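Local coordinates for 2,3-dihydroxybenzoate-AMP ligase (Mycobacterium smegmatis, PDB 5KEI), which is a member of the AMP-binding (ANL) enzyme superfamily, with a large N-terminal part followed by a smaller C-terminal domain, at residues L146-T151 with V174-D179. Sequence-based numbering, arbitrary orientation.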
loop_
_atom_site.group_PDB
_atom_site.type_symbol
_atom_site.label_atom_id
_atom_site.label_comp_id
_atom_site.label_asym_id
_atom_site.label_seq_id
_atom_site.Cartn_x
_atom_site.Cartn_y
_atom_site.Cartn_z
ATOM N N LEU A 146 -1.824 18.226 -7.613
ATOM C CA LEU A 146 -1.400 17.893 -6.263
ATOM C C LEU A 146 -2.366 18.501 -5.243
ATOM O O LEU A 146 -2.582 19.717 -5.240
ATOM C CB LEU A 146 0.011 18.404 -6.015
ATOM C CG LEU A 146 0.491 18.371 -4.557
ATOM C CD1 LEU A 146 0.646 16.947 -4.029
ATOM C CD2 LEU A 146 1.806 19.145 -4.405
ATOM N N VAL A 147 -2.956 17.666 -4.386
ATOM C CA VAL A 147 -3.846 18.162 -3.341
ATOM C C VAL A 147 -3.151 18.064 -1.987
ATOM O O VAL A 147 -2.656 17.001 -1.618
ATOM C CB VAL A 147 -5.167 17.391 -3.311
ATOM C CG1 VAL A 147 -6.066 17.915 -2.194
ATOM C CG2 VAL A 147 -5.866 17.485 -4.681
ATOM N N VAL A 148 -3.088 19.185 -1.269
ATOM C CA VAL A 148 -2.448 19.237 0.041
ATOM C C VAL A 148 -3.222 20.080 1.030
ATOM O O VAL A 148 -4.121 20.830 0.650
ATOM C CB VAL A 148 -1.024 19.816 -0.029
ATOM C CG1 VAL A 148 -0.035 18.768 -0.511
ATOM C CG2 VAL A 148 -1.005 21.082 -0.890
ATOM N N ALA A 149 -2.852 19.955 2.303
ATOM C CA ALA A 149 -3.379 20.810 3.365
ATOM C C ALA A 149 -2.239 21.581 4.051
ATOM O O ALA A 149 -1.078 21.164 3.998
ATOM C CB ALA A 149 -4.153 19.989 4.368
ATOM N N ASP A 150 -2.560 22.706 4.690
ATOM C CA ASP A 150 -1.511 23.573 5.238
ATOM C C ASP A 150 -0.942 23.049 6.568
ATOM O O ASP A 150 -0.026 23.646 7.133
ATOM C CB ASP A 150 -2.022 25.017 5.401
ATOM C CG ASP A 150 -3.323 25.105 6.185
ATOM O OD1 ASP A 150 -3.806 24.050 6.673
ATOM O OD2 ASP A 150 -3.853 26.241 6.315
ATOM N N THR A 151 -1.468 21.926 7.055
ATOM C CA THR A 151 -0.900 21.276 8.235
ATOM C C THR A 151 -0.620 19.791 8.008
ATOM O O THR A 151 -1.300 19.123 7.223
ATOM C CB THR A 151 -1.817 21.422 9.459
ATOM O OG1 THR A 151 -1.147 20.901 10.617
ATOM C CG2 THR A 151 -3.151 20.695 9.238
ATOM N N VAL A 174 -1.964 23.017 -8.267
ATOM C CA VAL A 174 -1.852 22.703 -6.857
ATOM C C VAL A 174 -3.101 23.185 -6.119
ATOM O O VAL A 174 -3.445 24.367 -6.193
ATOM C CB VAL A 174 -0.608 23.335 -6.244
ATOM C CG1 VAL A 174 -0.510 22.972 -4.757
ATOM C CG2 VAL A 174 0.632 22.884 -7.006
ATOM N N LEU A 175 -3.781 22.268 -5.426
ATOM C CA LEU A 175 -4.984 22.597 -4.661
ATOM C C LEU A 175 -4.716 22.457 -3.174
ATOM O O LEU A 175 -4.387 21.374 -2.687
ATOM C CB LEU A 175 -6.156 21.706 -5.066
ATOM C CG LEU A 175 -6.757 21.905 -6.463
ATOM C CD1 LEU A 175 -5.899 21.222 -7.511
ATOM C CD2 LEU A 175 -8.182 21.372 -6.515
ATOM N N VAL A 176 -4.847 23.562 -2.456
ATOM C CA VAL A 176 -4.509 23.603 -1.050
ATOM C C VAL A 176 -5.763 23.736 -0.183
ATOM O O VAL A 176 -6.523 24.701 -0.312
ATOM C CB VAL A 176 -3.543 24.773 -0.745
ATOM C CG1 VAL A 176 -3.141 24.772 0.731
ATOM C CG2 VAL A 176 -2.324 24.689 -1.646
ATOM N N ASP A 177 -5.977 22.751 0.682
ATOM C CA ASP A 177 -6.998 22.840 1.717
ATOM C C ASP A 177 -6.448 23.724 2.839
ATOM O O ASP A 177 -5.731 23.246 3.722
ATOM C CB ASP A 177 -7.373 21.439 2.228
ATOM C CG ASP A 177 -8.548 21.450 3.199
ATOM O OD1 ASP A 177 -9.526 22.181 2.953
ATOM O OD2 ASP A 177 -8.499 20.712 4.211
ATOM N N GLY A 178 -6.768 25.017 2.781
ATOM C CA GLY A 178 -6.201 26.010 3.681
ATOM C C GLY A 178 -5.666 27.241 2.950
ATOM O O GLY A 178 -6.199 27.626 1.909
ATOM N N ASP A 179 -4.624 27.864 3.503
ATOM C CA ASP A 179 -4.043 29.075 2.924
ATOM C C ASP A 179 -3.315 28.741 1.637
ATOM O O ASP A 179 -2.176 28.268 1.677
ATOM C CB ASP A 179 -3.066 29.754 3.894
ATOM C CG ASP A 179 -3.723 30.175 5.199
ATOM O OD1 ASP A 179 -4.942 30.446 5.181
ATOM O OD2 ASP A 179 -3.013 30.250 6.235
HETATM O O HOH W 1 -6.378 22.735 6.509
#
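Strands 146-149 and 174-177 run parallel, 22° apart, and their backbones are laced by three nearly straight hydrogen bonds: Leu175 N to Leu146 O (2.8 Å), Val148 N to Leu175 O (2.9 Å) and Asp177 N to Val148 O (2.7 Å). Each carbonyl points its C=O axis almost directly at the donor. The same oxygens also receive CA-H...O contacts, among them Val176 CA to Val148 O at 3.3 Å. A fourth bond, Asp150 N to Asp177 O, is weak at 3.4 Å as the strands end. Helix 158-167 lies on the connection, so the pair forms a beta-alpha-beta crossover within a mixed sheet of the AMP-binding region; strand 97-101 continues the sheet beyond Val147, strand 184-185 beyond Val176. On the helix side, Val148 and Val176 cross obliquely, their CG2 methyls 3.9 Å apart. With CG1 anti to the carbonyl carbon (chi1 -79°), Val148 CG2 takes the crowded place between backbone N and carbonyl carbon, and also lies near Val174 CG1. The other face carries Val147 CG2 against Leu175 CB and Ala149 CB against Asp177 CB, with Trp186 packed on Val147, Leu175 and Asp177. Beyond the strands, Asp150 reaches across to 178-179, its CG likewise crowded (chi1 52°): OD2 accepts a weak bond from Asp179 N (3.3 Å), while one water donates to both OD1 and Asp177 O. The OD2 atoms of Asp150 and Asp179 approach to 4.1 Å, like charges expected to repel, which Arg158, touching both side chains, may offset.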